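Putative oxidoreductase (Klebsiella pneumoniae subsp. pneumoniae MGH 78578, PDB 3E82) probably acts as a nucleotide-binding oxidoreductase of the Gfo/Idh/MocA family, pairing an NAD-binding Rossmann domain with a C-terminal alpha/beta domain. Local coordinates at residues 118-123 with 307-312; 188-193 with 320-325; 136-141 with 293-298; 102-107 with 345-350; 192-197 with 350-355. One frame throughout, in Å; residues are numbered along the deposited sequence.

Contact 1 (118-123 with 307-312); sequences QRLLSV and RDALKG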
# COMPACT_ATOMS: atom_id res chain seq x y z
N GLN B 118 14.62 38.97 -11.13
CA GLN B 118 15.15 39.02 -9.78
C GLN B 118 14.06 39.19 -8.73
O GLN B 118 14.19 40.01 -7.81
CB GLN B 118 16.18 40.16 -9.64
CG GLN B 118 17.44 39.95 -10.46
CD GLN B 118 18.36 41.17 -10.46
OE1 GLN B 118 18.89 41.58 -9.42
NE2 GLN B 118 18.56 41.75 -11.65
N ARG B 119 12.99 38.42 -8.86
CA ARG B 119 11.89 38.48 -7.91
C ARG B 119 11.63 37.08 -7.34
O ARG B 119 11.90 36.09 -8.01
CB ARG B 119 10.63 39.02 -8.59
CG ARG B 119 10.66 40.54 -8.85
CD ARG B 119 10.50 41.31 -7.56
NE ARG B 119 10.85 42.72 -7.70
CZ ARG B 119 11.01 43.55 -6.67
NH1 ARG B 119 10.83 43.11 -5.43
NH2 ARG B 119 11.37 44.82 -6.88
N LEU B 120 11.13 37.01 -6.11
CA LEU B 120 10.82 35.73 -5.50
C LEU B 120 9.53 35.16 -6.07
O LEU B 120 8.53 35.87 -6.21
CB LEU B 120 10.66 35.85 -3.97
CG LEU B 120 10.30 34.55 -3.22
CD1 LEU B 120 10.88 34.59 -1.81
CD2 LEU B 120 8.77 34.34 -3.18
N LEU B 121 9.57 33.88 -6.42
CA LEU B 121 8.40 33.18 -6.93
C LEU B 121 8.28 31.92 -6.08
O LEU B 121 9.27 31.23 -5.86
CB LEU B 121 8.60 32.76 -8.39
CG LEU B 121 7.59 31.75 -8.97
CD1 LEU B 121 6.18 32.30 -8.94
CD2 LEU B 121 7.99 31.40 -10.39
N SER B 122 7.08 31.64 -5.60
CA SER B 122 6.87 30.44 -4.78
C SER B 122 5.50 29.84 -5.05
O SER B 122 4.67 30.46 -5.71
CB SER B 122 7.02 30.80 -3.30
OG SER B 122 7.03 29.63 -2.50
N VAL B 123 5.28 28.62 -4.56
CA VAL B 123 4.01 27.94 -4.75
C VAL B 123 3.52 27.55 -3.35
O VAL B 123 4.32 27.16 -2.50
CB VAL B 123 4.17 26.68 -5.63
CG1 VAL B 123 2.82 25.98 -5.79
CG2 VAL B 123 4.73 27.07 -7.00
N ARG B 307 8.00 35.81 4.24
CA ARG B 307 8.24 37.15 4.76
C ARG B 307 9.74 37.31 5.00
O ARG B 307 10.38 38.22 4.47
CB ARG B 307 7.50 37.35 6.09
CG ARG B 307 7.73 38.71 6.75
CD ARG B 307 7.24 38.70 8.20
NE ARG B 307 7.93 37.64 8.94
CZ ARG B 307 7.58 37.21 10.15
NH1 ARG B 307 6.55 37.75 10.79
NH2 ARG B 307 8.28 36.23 10.72
N ASP B 308 10.29 36.40 5.79
CA ASP B 308 11.71 36.45 6.10
C ASP B 308 12.58 36.39 4.85
O ASP B 308 13.61 37.07 4.77
CB ASP B 308 12.08 35.32 7.06
CG ASP B 308 11.38 35.46 8.40
OD1 ASP B 308 11.00 36.60 8.74
OD2 ASP B 308 11.22 34.44 9.12
N ALA B 309 12.16 35.58 3.88
CA ALA B 309 12.90 35.46 2.64
C ALA B 309 12.87 36.79 1.88
O ALA B 309 13.88 37.21 1.31
CB ALA B 309 12.32 34.34 1.79
N LEU B 310 11.72 37.46 1.88
CA LEU B 310 11.59 38.74 1.19
C LEU B 310 12.44 39.81 1.87
O LEU B 310 12.94 40.73 1.21
CB LEU B 310 10.13 39.20 1.16
CG LEU B 310 9.21 38.36 0.28
CD1 LEU B 310 7.79 38.91 0.32
CD2 LEU B 310 9.74 38.35 -1.15
N LYS B 311 12.58 39.70 3.18
CA LYS B 311 13.38 40.66 3.94
C LYS B 311 14.87 40.34 3.81
O LYS B 311 15.71 41.01 4.42
CB LYS B 311 12.95 40.68 5.40
CG LYS B 311 11.57 41.29 5.61
CD LYS B 311 11.04 41.09 7.02
CE LYS B 311 11.91 41.79 8.06
NZ LYS B 311 11.42 41.49 9.44
N GLY B 312 15.18 39.33 3.01
CA GLY B 312 16.56 38.92 2.79
C GLY B 312 17.20 38.10 3.90
O GLY B 312 18.38 37.78 3.82
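Leu120 meets Ala309 and Leu310 through apolar groups alone, joining the edge of the Rossmann domain to the end of helix 300-310. Its CD1 methyl does most of the touching, lying 3.9 Å from Ala309 CB and 4.0 Å from Leu310 CD2. The base of the side chain takes part as well, with Leu120 CB 3.9 Å from Leu310 CD2, so that this one methyl of Leu310 spans two atoms of its partner. With chi1 at 179°, Leu120 CG points away from its own backbone N and the branch reaches across to the helix, where it crosses the Leu310 side chain at about a right angle.

No polar pair links the two segments. Within 307-312, Arg307 NE forms a salt bridge of 3.2 Å with Asp308 OD1, reaching the oxygen from above the carboxylate plane, while Arg307 NH1 is taken by the backbone O of Pro31. Two Schellman motifs finish helices here, one at Gln118 and one at Gly312; in the second, Gly312 N bonds Ala309 O at 3.0 Å.

Strand 121-123 is an outer strand of the parallel sheet and pairs with strand 93-96. Leu310 also rests on His93 of that strand, Ser122 OG is bonded to Tyr302 and Val318, and Leu121 touches Leu110 and Ala114 of helix 104-116 and Pro320 of helix 320-339.

Contact 2 (188-193 with 320-325); sequences ALQLFG and PVEALA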
# COMPACT_ATOMS: atom_id res chain seq x y z
N ALA B 188 7.05 13.82 0.91
CA ALA B 188 7.98 12.74 0.63
C ALA B 188 9.31 13.26 0.07
O ALA B 188 10.38 12.84 0.50
CB ALA B 188 7.36 11.74 -0.34
N LEU B 189 9.24 14.18 -0.89
CA LEU B 189 10.44 14.73 -1.49
C LEU B 189 11.26 15.50 -0.45
O LEU B 189 12.49 15.41 -0.43
CB LEU B 189 10.08 15.65 -2.67
CG LEU B 189 9.30 14.98 -3.80
CD1 LEU B 189 9.01 15.99 -4.92
CD2 LEU B 189 10.09 13.80 -4.33
N GLN B 190 10.58 16.25 0.40
CA GLN B 190 11.25 17.01 1.45
C GLN B 190 12.03 16.06 2.37
O GLN B 190 13.15 16.36 2.78
CB GLN B 190 10.23 17.81 2.26
CG GLN B 190 9.73 19.09 1.60
CD GLN B 190 10.80 20.19 1.57
OE1 GLN B 190 11.48 20.39 0.56
NE2 GLN B 190 10.95 20.89 2.68
N LEU B 191 11.42 14.92 2.68
CA LEU B 191 12.06 13.94 3.55
C LEU B 191 13.16 13.13 2.89
O LEU B 191 14.22 12.93 3.47
CB LEU B 191 11.02 12.93 4.09
CG LEU B 191 10.03 13.42 5.16
CD1 LEU B 191 9.05 12.31 5.50
CD2 LEU B 191 10.81 13.85 6.39
N PHE B 192 12.93 12.70 1.65
CA PHE B 192 13.88 11.82 0.98
C PHE B 192 14.54 12.28 -0.31
O PHE B 192 15.37 11.54 -0.85
CB PHE B 192 13.18 10.49 0.71
CG PHE B 192 12.41 9.96 1.89
CD1 PHE B 192 13.08 9.52 3.03
CD2 PHE B 192 11.02 9.89 1.85
CE1 PHE B 192 12.37 9.02 4.13
CE2 PHE B 192 10.30 9.39 2.95
CZ PHE B 192 10.98 8.96 4.09
N GLY B 193 14.20 13.45 -0.81
CA GLY B 193 14.79 13.87 -2.08
C GLY B 193 14.02 13.20 -3.21
O GLY B 193 12.95 12.63 -2.99
N PRO B 320 10.49 27.56 -6.51
CA PRO B 320 9.68 27.01 -7.60
C PRO B 320 10.12 25.66 -8.16
O PRO B 320 9.29 24.86 -8.60
CB PRO B 320 9.67 28.13 -8.65
CG PRO B 320 10.93 28.92 -8.35
CD PRO B 320 11.01 28.90 -6.85
N VAL B 321 11.42 25.40 -8.16
CA VAL B 321 11.92 24.13 -8.67
C VAL B 321 11.39 22.93 -7.85
O VAL B 321 11.28 21.82 -8.36
CB VAL B 321 13.47 24.10 -8.69
CG1 VAL B 321 14.02 24.08 -7.27
CG2 VAL B 321 13.95 22.90 -9.48
N GLU B 322 11.06 23.18 -6.58
CA GLU B 322 10.53 22.12 -5.73
C GLU B 322 9.10 21.84 -6.13
O GLU B 322 8.62 20.72 -5.99
CB GLU B 322 10.61 22.51 -4.25
CG GLU B 322 12.04 22.78 -3.80
CD GLU B 322 12.18 22.86 -2.30
OE1 GLU B 322 11.18 23.12 -1.59
OE2 GLU B 322 13.32 22.68 -1.82
N ALA B 323 8.40 22.86 -6.62
CA ALA B 323 7.03 22.69 -7.07
C ALA B 323 7.09 21.95 -8.40
O ALA B 323 6.22 21.14 -8.72
CB ALA B 323 6.33 24.04 -7.23
N LEU B 324 8.13 22.24 -9.18
CA LEU B 324 8.32 21.59 -10.48
C LEU B 324 8.56 20.08 -10.26
O LEU B 324 8.10 19.24 -11.04
CB LEU B 324 9.52 22.21 -11.20
CG LEU B 324 9.85 21.70 -12.62
CD1 LEU B 324 8.82 22.22 -13.60
CD2 LEU B 324 11.25 22.17 -13.04
N ALA B 325 9.30 19.75 -9.20
CA ALA B 325 9.60 18.36 -8.87
C ALA B 325 8.31 17.61 -8.54
O ALA B 325 8.12 16.48 -8.97
CB ALA B 325 10.55 18.31 -7.67
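Two helices of the C-terminal alpha/beta part pack here: the last turn of helix 176-192 sets Leu189 and Gln190 against Ala325 and Glu322, near the beginning of helix 320-339. The apolar part is a single methyl, Leu189 CD1, which lies 3.9 Å from Ala325 CB and 4.0 Å from Ala325 C. Leu189 chi1 of -60° places CG beside its backbone N, and the chain then extends to put CD1 against the facing helix.

Beside this methyl contact runs a polar one. Gln190 folds at chi2 (-71°), which swings its amide round to Glu322; the two side chains cross at about a right angle, their flat ends turned 58° apart. Gln190 OE1 stands 3.5 Å from Glu322 OE1 and 3.8 Å from Glu322 OE2. Both partners are acceptors, so nothing bonds them. Glu322 OE1 has its strong partner in Arg128, which makes a salt bridge with it and also touches Gln190; the arginine's positive charge probably eases the approach of the two acceptor oxygens.

The helix that supplies Leu189 ends at Gly193, whose positive phi turns the chain away. Phe192 meets Phe151 of strand 148-156 edge-to-face, whereas Leu324 reaches Ala107 and Arg108 of helix 104-116. Helix 320-339 thus sits between a helix laid on the mixed sheet and a Rossmann helix, a two-domain packing in keeping with the Gfo/Idh/MocA fold.

Contact 3 (136-141 with 293-298); sequences IRQVIE and ATPQGD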
# COMPACT_ATOMS: atom_id res chain seq x y z
N ILE B 136 5.92 12.85 12.36
CA ILE B 136 6.59 11.75 11.67
C ILE B 136 8.03 12.09 11.34
O ILE B 136 8.93 11.27 11.51
CB ILE B 136 5.86 11.39 10.35
CG1 ILE B 136 4.52 10.72 10.66
CG2 ILE B 136 6.74 10.51 9.47
CD1 ILE B 136 4.62 9.53 11.59
N ARG B 137 8.25 13.31 10.86
CA ARG B 137 9.60 13.75 10.52
C ARG B 137 10.48 13.70 11.76
O ARG B 137 11.63 13.29 11.71
CB ARG B 137 9.57 15.18 9.97
CG ARG B 137 10.93 15.65 9.43
CD ARG B 137 10.88 17.13 9.03
NE ARG B 137 12.18 17.61 8.56
CZ ARG B 137 12.58 17.59 7.29
NH1 ARG B 137 11.78 17.11 6.34
NH2 ARG B 137 13.79 18.04 6.96
N GLN B 138 9.91 14.13 12.89
CA GLN B 138 10.62 14.15 14.15
C GLN B 138 11.07 12.76 14.57
O GLN B 138 12.22 12.56 14.96
CB GLN B 138 9.73 14.76 15.24
CG GLN B 138 10.34 14.73 16.63
CD GLN B 138 9.37 15.22 17.69
OE1 GLN B 138 8.27 14.67 17.86
NE2 GLN B 138 9.77 16.26 18.42
N VAL B 139 10.17 11.79 14.50
CA VAL B 139 10.52 10.42 14.89
C VAL B 139 11.62 9.86 13.97
O VAL B 139 12.57 9.25 14.45
CB VAL B 139 9.29 9.49 14.85
CG1 VAL B 139 9.72 8.06 15.20
CG2 VAL B 139 8.24 9.99 15.85
N ILE B 140 11.49 10.08 12.67
CA ILE B 140 12.49 9.60 11.72
C ILE B 140 13.86 10.21 12.01
O ILE B 140 14.87 9.49 12.11
CB ILE B 140 12.11 9.95 10.26
CG1 ILE B 140 10.83 9.22 9.86
CG2 ILE B 140 13.28 9.59 9.32
CD1 ILE B 140 10.30 9.58 8.47
N GLU B 141 13.91 11.53 12.12
CA GLU B 141 15.16 12.25 12.38
C GLU B 141 15.79 11.92 13.73
O GLU B 141 17.01 12.01 13.88
CB GLU B 141 14.93 13.75 12.25
CG GLU B 141 14.98 14.23 10.80
CD GLU B 141 14.52 15.66 10.63
OE1 GLU B 141 14.70 16.47 11.57
OE2 GLU B 141 13.98 15.97 9.54
N ALA B 293 3.98 12.56 22.08
CA ALA B 293 3.21 13.76 21.78
C ALA B 293 3.53 14.28 20.38
O ALA B 293 4.68 14.34 19.98
CB ALA B 293 3.48 14.85 22.82
N THR B 294 2.47 14.61 19.64
CA THR B 294 2.62 15.15 18.29
C THR B 294 2.81 16.66 18.38
O THR B 294 2.07 17.35 19.07
CB THR B 294 1.38 14.86 17.43
OG1 THR B 294 1.13 13.44 17.41
CG2 THR B 294 1.59 15.34 15.99
N PRO B 295 3.83 17.19 17.68
CA PRO B 295 4.09 18.63 17.70
C PRO B 295 2.95 19.43 17.07
O PRO B 295 2.23 18.93 16.19
CB PRO B 295 5.40 18.76 16.93
CG PRO B 295 5.34 17.59 15.98
CD PRO B 295 4.81 16.48 16.84
N GLN B 296 2.78 20.66 17.53
CA GLN B 296 1.73 21.53 17.02
C GLN B 296 2.04 21.84 15.57
O GLN B 296 3.21 21.96 15.19
CB GLN B 296 1.69 22.85 17.81
CG GLN B 296 0.51 23.75 17.44
CD GLN B 296 0.90 25.23 17.31
OE1 GLN B 296 1.72 25.74 18.06
NE2 GLN B 296 0.28 25.92 16.35
N GLY B 297 1.00 21.94 14.75
CA GLY B 297 1.21 22.27 13.35
C GLY B 297 0.88 23.74 13.13
O GLY B 297 0.08 24.30 13.87
N ASP B 298 1.49 24.37 12.13
CA ASP B 298 1.19 25.77 11.84
C ASP B 298 1.62 26.21 10.45
O ASP B 298 2.77 26.61 10.24
CB ASP B 298 1.82 26.68 12.89
CG ASP B 298 1.48 28.15 12.66
OD1 ASP B 298 0.48 28.42 11.94
OD2 ASP B 298 2.20 29.02 13.20
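Gln138 chi1 of 175° and chi2 of -175° stretch its chain outward from helix 131-142, and chi3 of 58° then turns the amide so that OE1 comes to Pro295 in the loop 293-298. The touching atom, Gln138 OE1, lies 4.0 Å from Pro295 CD, the ring carbon next to the proline nitrogen. The two side chains run past each other in opposite directions, and the touch is at the amide oxygen. Gln138 OE1 also lies 4.2 Å from Ala293 O, too far to count as more than a neighbour.

The real polar partner of that amide oxygen is Gln292 NE2, just before the loop, which donates a hydrogen bond to it. This bond probably settles the rotation of the amide and leaves the proline ring to lie against the oxygen as a simple van der Waals neighbour. On the helix itself Arg137 NE forms a salt bridge with Glu141 OE2 at 2.6 Å, one turn along. In the loop Gln296 NE2 gives a weak bond to Gly297 O, and Asp298, which leads into helix 300-310, pairs with Arg300 and takes the indole NH of Trp273.

Helix 131-142 lies on the mixed sheet: Ile136 packs on strands 280-284, 248-252 and 148-156, Val139 on strand 280-284 and Ile140 on strand 148-156. The loop leaves outer strand 289-292 and runs past this helix toward helix 300-310.

Contact 4 (102-107 with 345-350); sequences LDMQEA and LDLSDD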
# COMPACT_ATOMS: atom_id res chain seq x y z
N LEU B 102 -0.30 24.71 -15.46
CA LEU B 102 -1.03 23.56 -15.96
C LEU B 102 -0.11 22.54 -16.63
O LEU B 102 -0.48 21.37 -16.77
CB LEU B 102 -2.15 24.00 -16.91
CG LEU B 102 -3.19 24.89 -16.21
CD1 LEU B 102 -4.33 25.21 -17.17
CD2 LEU B 102 -3.73 24.17 -14.97
N ASP B 103 1.08 22.97 -17.04
CA ASP B 103 2.05 22.05 -17.63
C ASP B 103 3.46 22.45 -17.23
O ASP B 103 3.69 23.57 -16.79
CB ASP B 103 1.92 21.96 -19.17
CG ASP B 103 2.37 23.23 -19.89
OD1 ASP B 103 3.14 24.04 -19.34
OD2 ASP B 103 1.95 23.39 -21.06
N MSE B 104 4.40 21.53 -17.38
CA MSE B 104 5.76 21.81 -16.97
C MSE B 104 6.55 22.86 -17.73
O MSE B 104 7.37 23.56 -17.14
CB MSE B 104 6.54 20.50 -16.89
CG MSE B 104 6.00 19.61 -15.78
SE MSE B 104 7.03 18.01 -15.55
CE MSE B 104 8.55 18.78 -14.62
N GLN B 105 6.33 22.99 -19.04
CA GLN B 105 7.09 24.00 -19.75
C GLN B 105 6.77 25.41 -19.23
O GLN B 105 7.67 26.22 -19.05
CB GLN B 105 6.88 23.91 -21.28
CG GLN B 105 5.61 24.50 -21.84
CD GLN B 105 5.71 24.77 -23.35
OE1 GLN B 105 6.11 23.91 -24.13
NE2 GLN B 105 5.35 25.99 -23.76
N GLU B 106 5.50 25.70 -18.94
CA GLU B 106 5.15 27.02 -18.43
C GLU B 106 5.74 27.20 -17.03
O GLU B 106 6.17 28.30 -16.68
CB GLU B 106 3.64 27.23 -18.39
CG GLU B 106 2.97 27.04 -19.75
CD GLU B 106 1.90 28.09 -20.04
OE1 GLU B 106 1.20 28.51 -19.10
OE2 GLU B 106 1.77 28.48 -21.23
N ALA B 107 5.78 26.13 -16.24
CA ALA B 107 6.37 26.23 -14.91
C ALA B 107 7.83 26.63 -15.10
O ALA B 107 8.33 27.55 -14.45
CB ALA B 107 6.28 24.88 -14.19
N LEU B 345 11.61 10.61 -13.69
CA LEU B 345 11.14 12.00 -13.72
C LEU B 345 11.74 12.84 -14.85
O LEU B 345 12.92 12.71 -15.17
CB LEU B 345 11.44 12.69 -12.38
CG LEU B 345 11.05 11.95 -11.09
CD1 LEU B 345 11.29 12.86 -9.90
CD2 LEU B 345 9.58 11.54 -11.15
N ASP B 346 10.91 13.70 -15.44
CA ASP B 346 11.38 14.54 -16.53
C ASP B 346 11.90 15.89 -16.03
O ASP B 346 11.25 16.92 -16.19
CB ASP B 346 10.25 14.76 -17.55
CG ASP B 346 10.72 15.50 -18.80
OD1 ASP B 346 11.95 15.57 -19.02
OD2 ASP B 346 9.86 15.99 -19.56
N LEU B 347 13.07 15.85 -15.41
CA LEU B 347 13.74 17.03 -14.86
C LEU B 347 15.16 17.06 -15.44
O LEU B 347 15.79 16.02 -15.61
CB LEU B 347 13.83 16.94 -13.33
CG LEU B 347 12.55 16.84 -12.50
CD1 LEU B 347 12.88 16.47 -11.05
CD2 LEU B 347 11.80 18.15 -12.57
N SER B 348 15.65 18.26 -15.75
CA SER B 348 16.99 18.40 -16.31
C SER B 348 18.08 18.19 -15.26
O SER B 348 17.81 18.12 -14.06
CB SER B 348 17.14 19.79 -16.91
OG SER B 348 17.08 20.78 -15.90
N ASP B 349 19.32 18.07 -15.72
CA ASP B 349 20.43 17.87 -14.80
C ASP B 349 20.60 19.05 -13.86
O ASP B 349 20.88 18.88 -12.68
CB ASP B 349 21.72 17.65 -15.59
CG ASP B 349 21.72 16.32 -16.31
OD1 ASP B 349 21.86 15.28 -15.64
OD2 ASP B 349 21.57 16.32 -17.55
N ASP B 350 20.42 20.26 -14.38
CA ASP B 350 20.55 21.45 -13.56
C ASP B 350 19.43 21.52 -12.52
O ASP B 350 19.63 22.01 -11.40
CB ASP B 350 20.56 22.71 -14.43
CG ASP B 350 21.76 22.76 -15.38
OD1 ASP B 350 22.79 22.11 -15.07
OD2 ASP B 350 21.67 23.45 -16.42
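Met104, a selenomethionine in this crystal, reaches from the first turn of helix 104-116 to Asp346 and Leu347. Its CB already heads toward the facing chain; chi1 of -66° sets CG beside the backbone N, and the next bond is extended, carrying SE to 4.4 Å from Asp346 O. A bend at chi3 (76°) then turns the terminal methyl inward. CE makes both close contacts, 3.6 Å from Asp346 O and 3.9 Å from Leu347 CD2, and the Met104 and Leu347 side chains cross at about a right angle. The same methyl lies 3.6 Å from Leu324 CD1 of helix 320-339, and Met327, Ala328 and Glu331 of that helix also touch Met104.

Asp346 centres an inverse gamma turn, closed by a weak bond of 3.2 Å from Leu347 N to Leu345 O. Both segments lead into helices. Asp103 is the N-cap of one, its OD1 accepting from Glu106 N at 2.9 Å with an N-H...O angle of 166°; Ser348 is the N-cap of the other, its OG capping a backbone N of the helix while Glu351 OE1 accepts from Ser348 N.

Asp346 O is hydrogen-bonded by Arg108 NH2, and the approach of CE to it is van der Waals in distance. Between the two segments the join therefore rests on one terminal methyl that meets a leucine methyl and a carbonyl oxygen already held by an arginine.

Contact 5 (192-197 with 350-355); sequences FGLPQS and DERNTL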
# COMPACT_ATOMS: atom_id res chain seq x y z
N PHE B 192 12.93 12.70 1.65
CA PHE B 192 13.88 11.82 0.98
C PHE B 192 14.54 12.28 -0.31
O PHE B 192 15.37 11.54 -0.85
CB PHE B 192 13.18 10.49 0.71
CG PHE B 192 12.41 9.96 1.89
CD1 PHE B 192 13.08 9.52 3.03
CD2 PHE B 192 11.02 9.89 1.85
CE1 PHE B 192 12.37 9.02 4.13
CE2 PHE B 192 10.30 9.39 2.95
CZ PHE B 192 10.98 8.96 4.09
N GLY B 193 14.20 13.45 -0.81
CA GLY B 193 14.79 13.87 -2.08
C GLY B 193 14.02 13.20 -3.21
O GLY B 193 12.95 12.63 -2.99
N LEU B 194 14.57 13.23 -4.42
CA LEU B 194 13.91 12.64 -5.59
C LEU B 194 14.00 11.11 -5.67
O LEU B 194 15.04 10.53 -5.41
CB LEU B 194 14.49 13.21 -6.89
CG LEU B 194 14.45 14.72 -7.10
CD1 LEU B 194 15.11 15.06 -8.44
CD2 LEU B 194 13.00 15.19 -7.08
N PRO B 195 12.89 10.46 -6.05
CA PRO B 195 12.90 9.00 -6.17
C PRO B 195 13.58 8.62 -7.47
O PRO B 195 13.71 9.45 -8.38
CB PRO B 195 11.41 8.65 -6.18
CG PRO B 195 10.82 9.84 -6.93
CD PRO B 195 11.55 11.01 -6.31
N GLN B 196 14.02 7.37 -7.56
CA GLN B 196 14.67 6.89 -8.77
C GLN B 196 13.65 6.59 -9.86
O GLN B 196 13.92 6.77 -11.05
CB GLN B 196 15.48 5.63 -8.47
CG GLN B 196 16.31 5.14 -9.66
CD GLN B 196 17.44 4.23 -9.23
OE1 GLN B 196 18.18 4.55 -8.31
NE2 GLN B 196 17.58 3.10 -9.91
N SER B 197 12.46 6.13 -9.46
CA SER B 197 11.40 5.83 -10.42
C SER B 197 10.04 5.95 -9.75
O SER B 197 9.93 5.92 -8.52
CB SER B 197 11.58 4.44 -11.01
OG SER B 197 11.31 3.43 -10.05
N ASP B 350 20.42 20.26 -14.38
CA ASP B 350 20.55 21.45 -13.56
C ASP B 350 19.43 21.52 -12.52
O ASP B 350 19.63 22.01 -11.40
CB ASP B 350 20.56 22.71 -14.43
CG ASP B 350 21.76 22.76 -15.38
OD1 ASP B 350 22.79 22.11 -15.07
OD2 ASP B 350 21.67 23.45 -16.42
N GLU B 351 18.25 21.04 -12.88
CA GLU B 351 17.13 21.05 -11.94
C GLU B 351 17.41 20.03 -10.84
O GLU B 351 17.15 20.29 -9.66
CB GLU B 351 15.82 20.73 -12.68
CG GLU B 351 15.38 21.88 -13.58
CD GLU B 351 14.30 21.51 -14.58
OE1 GLU B 351 14.06 20.30 -14.79
OE2 GLU B 351 13.71 22.44 -15.17
N ARG B 352 17.97 18.89 -11.22
CA ARG B 352 18.32 17.84 -10.27
C ARG B 352 19.43 18.29 -9.33
O ARG B 352 19.40 17.97 -8.14
CB ARG B 352 18.76 16.58 -11.00
CG ARG B 352 17.67 15.90 -11.78
CD ARG B 352 18.27 14.93 -12.78
NE ARG B 352 17.25 14.22 -13.54
CZ ARG B 352 16.46 13.29 -13.02
NH1 ARG B 352 16.56 12.97 -11.74
NH2 ARG B 352 15.55 12.69 -13.79
N ASN B 353 20.40 19.02 -9.86
CA ASN B 353 21.51 19.51 -9.04
C ASN B 353 20.95 20.41 -7.97
O ASN B 353 21.26 20.28 -6.79
CB ASN B 353 22.51 20.32 -9.87
CG ASN B 353 23.23 19.48 -10.91
OD1 ASN B 353 23.33 18.26 -10.77
ND2 ASN B 353 23.75 20.14 -11.94
N THR B 354 20.10 21.34 -8.40
CA THR B 354 19.48 22.27 -7.49
C THR B 354 18.70 21.49 -6.43
O THR B 354 18.74 21.81 -5.25
CB THR B 354 18.52 23.21 -8.24
OG1 THR B 354 19.21 23.82 -9.33
CG2 THR B 354 18.00 24.29 -7.30
N LEU B 355 18.01 20.44 -6.87
CA LEU B 355 17.22 19.62 -5.96
C LEU B 355 18.08 18.71 -5.08
O LEU B 355 17.77 18.51 -3.91
CB LEU B 355 16.21 18.78 -6.74
CG LEU B 355 15.13 19.61 -7.45
CD1 LEU B 355 14.36 18.74 -8.43
CD2 LEU B 355 14.19 20.21 -6.40
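Leu194 CD1 comes obliquely to the Arg352 guanidinium, 4.2 Å from NH1, the only flat group to take part between the two segments. Arg352 is extended from CG to NE, and its side chain crosses that of Leu194 at about a right angle; NE gives Leu347 O a weak hydrogen bond.

The tighter part of the contact is apolar. Leu194 CD1 lies 3.8 Å from Leu355 CD1, and Leu194 CD2 is 4.0 Å from that same methyl, so Leu355 CD1 sits against both branches of the fork. A chi1 of -57° sets Leu194 CG beside its own backbone N, with the fork directed at the helix. The Leu194 and Leu355 side chains are likewise nearly perpendicular.

Within helix 349-356 Asp350 O is gripped twice: Thr354 N bonds it at 3.1 Å and Thr354 OG1 at 2.8 Å, from opposite faces of the carbonyl plane. Glu351 OE2 makes a salt bridge with Arg108, linking this helix to helix 104-116.

The loop 192-197 connects helix 176-192 to outer strand 197-203, and Gln196 and Ser197 both face Asn220 in a classic beta bulge. Ala325 of helix 320-339 touches Leu194 and Leu355 alike, so the loop, helix 349-356 and helix 320-339 come together at this point.

In the fold
From the N terminus, contact 4 starts first, at helix 104-116, and its loop runs to 345-350, enclosing contacts 1, 2 and 3. Contact 1 opens next at strand 121-123 and closes after helix 300-310, with contact 3 nested inside it. Contacts 2 and 5 both start around the end of helix 176-192; contact 2 crosses 1 and 3, while contact 5, closing last, crosses 1, 3 and 4. Contacts 1 and 4 join the Rossmann domain to later parts of the chain. Contacts 2, 4 and 5 touch one another around helices 320-339 and 349-356; contact 3 lies beyond the chain centre from contact 4, beside the mixed sheet.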